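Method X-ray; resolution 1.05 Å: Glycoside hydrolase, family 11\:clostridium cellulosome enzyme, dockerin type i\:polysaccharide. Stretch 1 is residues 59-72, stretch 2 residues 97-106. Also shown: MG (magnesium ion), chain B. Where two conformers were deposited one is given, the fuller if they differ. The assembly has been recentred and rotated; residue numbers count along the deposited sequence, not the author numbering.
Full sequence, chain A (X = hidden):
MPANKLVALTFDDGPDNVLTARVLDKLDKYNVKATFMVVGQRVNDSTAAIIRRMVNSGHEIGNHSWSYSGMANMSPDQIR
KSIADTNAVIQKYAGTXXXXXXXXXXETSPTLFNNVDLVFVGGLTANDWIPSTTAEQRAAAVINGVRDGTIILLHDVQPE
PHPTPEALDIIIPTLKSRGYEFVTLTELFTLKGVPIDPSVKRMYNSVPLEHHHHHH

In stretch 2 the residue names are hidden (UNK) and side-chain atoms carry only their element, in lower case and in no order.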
# COMPACT_ATOMS: atom_id res chain seq x y z
N HIS A 59 -2.75 -4.12 -10.58
CA HIS A 59 -2.54 -3.62 -9.24
C HIS A 59 -3.57 -2.56 -8.92
O HIS A 59 -4.22 -1.99 -9.83
CB HIS A 59 -1.13 -3.05 -9.09
CG HIS A 59 -0.07 -4.02 -9.51
ND1 HIS A 59 0.05 -5.23 -8.90
CD2 HIS A 59 0.89 -3.90 -10.44
CE1 HIS A 59 1.06 -5.84 -9.49
NE2 HIS A 59 1.58 -5.07 -10.42
N GLU A 60 -3.72 -2.24 -7.66
CA GLU A 60 -4.60 -1.20 -7.14
C GLU A 60 -3.76 -0.04 -6.62
O GLU A 60 -2.64 -0.25 -6.12
CB GLU A 60 -5.50 -1.78 -6.08
CG GLU A 60 -6.46 -0.81 -5.45
CD GLU A 60 -7.51 -1.42 -4.58
OE1 GLU A 60 -7.39 -2.61 -4.24
OE2 GLU A 60 -8.46 -0.70 -4.22
N ILE A 61 -4.31 1.17 -6.68
CA ILE A 61 -3.66 2.36 -6.12
C ILE A 61 -4.55 2.91 -5.01
O ILE A 61 -5.76 3.14 -5.21
CB ILE A 61 -3.43 3.43 -7.23
CG1 ILE A 61 -2.55 2.86 -8.35
CG2 ILE A 61 -2.83 4.68 -6.60
CD1 ILE A 61 -2.38 3.82 -9.52
N GLY A 62 -3.94 3.14 -3.85
CA GLY A 62 -4.56 3.84 -2.76
C GLY A 62 -3.83 5.13 -2.42
O GLY A 62 -2.87 5.53 -3.06
N ASN A 63 -4.35 5.82 -1.39
CA ASN A 63 -3.93 7.18 -1.05
C ASN A 63 -3.07 7.16 0.22
O ASN A 63 -3.53 6.66 1.25
CB ASN A 63 -5.22 8.00 -0.85
CG ASN A 63 -5.03 9.47 -0.72
OD1 ASN A 63 -4.15 9.96 0.00
ND2 ASN A 63 -5.91 10.25 -1.37
N HIS A 64 -1.82 7.69 0.14
CA HIS A 64 -0.96 7.81 1.33
C HIS A 64 -0.71 9.31 1.61
O HIS A 64 0.34 9.68 2.17
CB HIS A 64 0.36 7.07 1.06
CG HIS A 64 1.22 6.79 2.27
ND1 HIS A 64 0.70 6.46 3.51
CD2 HIS A 64 2.57 6.68 2.39
CE1 HIS A 64 1.71 6.23 4.36
NE2 HIS A 64 2.85 6.35 3.69
N SER A 65 -1.68 10.16 1.23
CA SER A 65 -1.62 11.61 1.46
C SER A 65 -0.74 12.35 0.45
O SER A 65 -0.02 11.70 -0.33
CB SER A 65 -1.20 11.98 2.89
OG SER A 65 0.19 12.28 2.99
N TRP A 66 -0.80 13.68 0.50
CA TRP A 66 -0.00 14.50 -0.42
C TRP A 66 1.50 14.42 -0.13
O TRP A 66 2.31 14.62 -1.05
CB TRP A 66 -0.49 15.96 -0.38
CG TRP A 66 0.20 16.83 -1.37
CD1 TRP A 66 1.16 17.76 -1.12
CD2 TRP A 66 -0.02 16.84 -2.78
NE1 TRP A 66 1.56 18.36 -2.30
CE2 TRP A 66 0.85 17.80 -3.33
CE3 TRP A 66 -0.87 16.14 -3.63
CZ2 TRP A 66 0.90 18.05 -4.72
CZ3 TRP A 66 -0.81 16.38 -4.99
CH2 TRP A 66 0.06 17.33 -5.52
N SER A 67 1.86 14.20 1.14
CA SER A 67 3.25 14.31 1.54
C SER A 67 3.57 13.25 2.61
O SER A 67 2.95 12.17 2.65
CB SER A 67 3.59 15.73 1.95
OG SER A 67 5.00 15.94 2.11
N TYR A 68 4.55 13.57 3.46
CA TYR A 68 5.13 12.62 4.40
C TYR A 68 4.94 13.05 5.86
O TYR A 68 5.58 12.51 6.77
CB TYR A 68 6.63 12.39 4.09
CG TYR A 68 6.85 11.77 2.73
CD1 TYR A 68 6.68 10.38 2.54
CD2 TYR A 68 7.10 12.53 1.60
CE1 TYR A 68 6.86 9.77 1.30
CE2 TYR A 68 7.30 11.89 0.31
CZ TYR A 68 7.12 10.52 0.24
OH TYR A 68 7.30 9.98 -1.04
N SER A 69 4.03 13.99 6.09
CA SER A 69 3.75 14.52 7.42
C SER A 69 2.63 13.72 8.08
O SER A 69 1.59 13.43 7.50
CB SER A 69 3.26 15.98 7.31
OG SER A 69 4.30 16.82 6.83
N GLY A 70 2.78 13.43 9.38
CA GLY A 70 1.69 12.88 10.16
C GLY A 70 0.48 13.79 10.11
O GLY A 70 0.63 15.02 10.17
N MET A 71 -0.72 13.21 10.06
CA MET A 71 -1.92 13.97 9.74
C MET A 71 -2.88 14.11 10.92
O MET A 71 -3.92 14.78 10.81
CB MET A 71 -2.65 13.35 8.55
CG MET A 71 -1.83 13.33 7.27
SD MET A 71 -2.76 12.72 5.85
CE MET A 71 -3.90 14.08 5.58
N ALA A 72 -2.55 13.50 12.05
CA ALA A 72 -3.52 13.27 13.12
C ALA A 72 -3.92 14.58 13.81
O ALA A 72 -5.03 14.71 14.32
CB ALA A 72 -2.97 12.28 14.14
N UNK A 97 -9.94 6.12 -8.97
CA UNK A 97 -10.07 6.94 -7.77
C UNK A 97 -10.10 6.09 -6.50
O UNK A 97 -10.84 5.10 -6.43
c UNK A 97 -11.33 7.82 -7.81
c UNK A 97 -12.57 6.97 -8.05
o UNK A 97 -11.46 8.53 -6.58
N UNK A 98 -9.30 6.47 -5.51
CA UNK A 98 -8.84 5.51 -4.49
C UNK A 98 -10.00 5.06 -3.60
O UNK A 98 -10.92 5.86 -3.40
c UNK A 98 -7.81 6.32 -3.71
c UNK A 98 -8.25 7.46 -5.83
c UNK A 98 -7.19 7.19 -4.77
N UNK A 99 -9.96 3.84 -3.06
CA UNK A 99 -10.97 3.38 -2.12
C UNK A 99 -10.39 3.21 -0.71
O UNK A 99 -11.12 2.98 0.25
c UNK A 99 -12.49 2.18 -3.80
c UNK A 99 -11.58 2.05 -2.59
c UNK A 99 -13.43 0.99 -3.91
n UNK A 99 -13.37 -1.20 -5.11
c UNK A 99 -13.28 0.28 -5.24
N UNK A 100 -9.08 3.33 -0.62
CA UNK A 100 -8.32 3.06 0.60
C UNK A 100 -7.31 4.17 0.89
O UNK A 100 -6.75 4.75 -0.05
c UNK A 100 -7.59 1.73 0.47
c UNK A 100 -10.28 -1.61 0.09
c UNK A 100 -8.52 0.54 0.34
c UNK A 100 -9.08 -0.01 1.45
c UNK A 100 -9.97 -1.09 1.33
c UNK A 100 -9.70 -1.06 -1.01
c UNK A 100 -8.83 0.02 -0.88
N UNK A 101 -7.12 4.41 2.17
CA UNK A 101 -6.18 5.41 2.71
C UNK A 101 -5.28 4.74 3.72
O UNK A 101 -5.77 4.02 4.60
c UNK A 101 -6.16 7.54 4.17
c UNK A 101 -5.20 8.31 3.53
c UNK A 101 -6.38 7.74 5.51
c UNK A 101 -5.67 8.71 6.21
c UNK A 101 -4.47 9.27 4.26
c UNK A 101 -6.98 6.52 3.40
c UNK A 101 -4.74 9.48 5.57
N UNK A 102 -3.98 5.00 3.67
CA UNK A 102 -3.06 4.60 4.70
C UNK A 102 -2.52 5.84 5.36
O UNK A 102 -1.81 6.64 4.72
n UNK A 102 -0.80 1.06 4.93
c UNK A 102 -0.07 2.30 5.06
c UNK A 102 -0.55 0.08 4.06
c UNK A 102 -1.87 3.81 4.18
c UNK A 102 -0.93 3.46 5.33
n UNK A 102 -1.30 -1.01 4.06
n UNK A 102 0.41 0.19 3.15
N UNK A 103 -2.84 6.07 6.64
CA UNK A 103 -2.37 7.30 7.30
C UNK A 103 -0.86 7.33 7.33
O UNK A 103 -0.19 6.33 7.68
c UNK A 103 -3.99 6.23 8.66
c UNK A 103 -2.95 7.21 8.73
c UNK A 103 -3.71 5.28 7.50
N UNK A 104 -0.27 8.51 7.04
CA UNK A 104 1.18 8.69 7.27
C UNK A 104 1.52 8.30 8.69
O UNK A 104 0.87 8.73 9.67
c UNK A 104 0.33 10.47 5.96
c UNK A 104 1.38 10.18 7.00
c UNK A 104 -0.88 9.69 6.44
N UNK A 105 2.58 7.51 8.84
CA UNK A 105 3.06 7.03 10.13
C UNK A 105 2.05 6.18 10.89
O UNK A 105 2.28 5.90 12.07
n UNK A 105 5.34 8.56 9.53
c UNK A 105 3.51 8.18 11.04
o UNK A 105 4.65 10.26 10.77
c UNK A 105 4.56 9.07 10.43
N UNK A 106 0.99 5.74 10.26
CA UNK A 106 -0.09 4.99 10.90
C UNK A 106 -0.73 5.79 12.02
O UNK A 106 -1.44 5.21 12.84
c UNK A 106 0.83 2.70 10.23
c UNK A 106 0.30 3.59 11.36
c UNK A 106 -0.19 2.57 9.08
c UNK A 106 1.17 1.34 10.74
MG MG B . 4.89 6.32 4.56
O HOH W 1 -7.88 2.04 -3.71
O HOH W 2 -1.28 10.44 9.82
O HOH W 3 4.10 6.33 6.60
O HOH W 4 4.93 4.31 4.92
O HOH W 5 4.86 8.36 4.63
O HOH W 6 6.84 6.43 5.28

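Position 97 carries three side-chain atoms, a carbon bearing one oxygen and one carbon, which point away from stretch 1 and touch nothing there: threonine. The exposed hydroxyl of Thr97 costs the contact nothing.

At position 98 three carbons close a ring onto the backbone nitrogen; they point toward the first stretch, with CB 4.2 Å from Gly62 CA. This is proline. The compact apolar ring of Pro98 suits this buried spot beside a residue without a side chain.

Position 99 has four carbons in a row ending in nitrogen, lying at the exposed margin, with CB 4.5 Å from Glu60 OE2: a lysine. Lys99 keeps its long chain there, while its backbone N donates to water 1 (2.8 Å from the water O), which in turn donates to Glu60 OE2 and Ile61 O.

Position 100 shows one carbon and then a six-carbon ring with no further atom; Glu60 OE2 lies 3.4 Å from a ring carbon of position 100, at the ring edge. This is phenylalanine. The slightly positive C-H groups at the edge of Phe100 tolerate a carboxylate.

Position 101 repeats the pattern, one carbon and a bare six-carbon ring, whose edge meets sulfur, with Met71 SD 3.8 Å from a ring carbon of position 101. It is again phenylalanine: the flat apolar side chain of Phe101 fits this buried place.

Position 102 has three carbons, a nitrogen, then a carbon carrying two more nitrogens; CB lies 3.8 Å from His64 ND1, but the end leads away. This is arginine. The guanidinium of Arg102 is hydrogen-bonded elsewhere in the structure; its backbone serves stretch 1.

At position 103 three carbons close onto the backbone nitrogen, point away and touch nothing on stretch 1: proline. Pro103 has no N-H to satisfy.

Position 104 has the same closed ring, pointing toward stretch 1: Met71 SD is 3.6 Å and Ser65 OG 3.5 Å from ring carbons of position 104, and Ser69 O is 3.3 Å from its CB. This too is proline; the compact ring of Pro104 packs closely here.

Position 105 has two carbons, the second carrying oxygen and nitrogen; the oxygen comes 3.9 Å from Gly70 N. The nitrogen makes it asparagine. With phi at 61°, Asn105 occupies a left-handed conformation that asparagine tolerates well.

Position 106 holds four carbons forked at the second, none touching stretch 1: a leucine, a choice this contact does not explain. Leu106 N bonds to Pro103 O at 2.9 Å.

The contact rests on backbone pairing: Asn63 N donates to Phe100 O (2.9 Å), and Arg102 N to Asn63 O (3.0 Å). His64 ND1 then donates to Arg102 O (2.8 Å), leaving His64 NE2 to bind MG at 2.2 Å. Beyond this, Met71 packs against Phe101 and Pro104, and water 2 links Met71 N to Pro104 O, its O 2.8 Å from each.

Stretch 2, residues 97-106: TPKFFRPPNL
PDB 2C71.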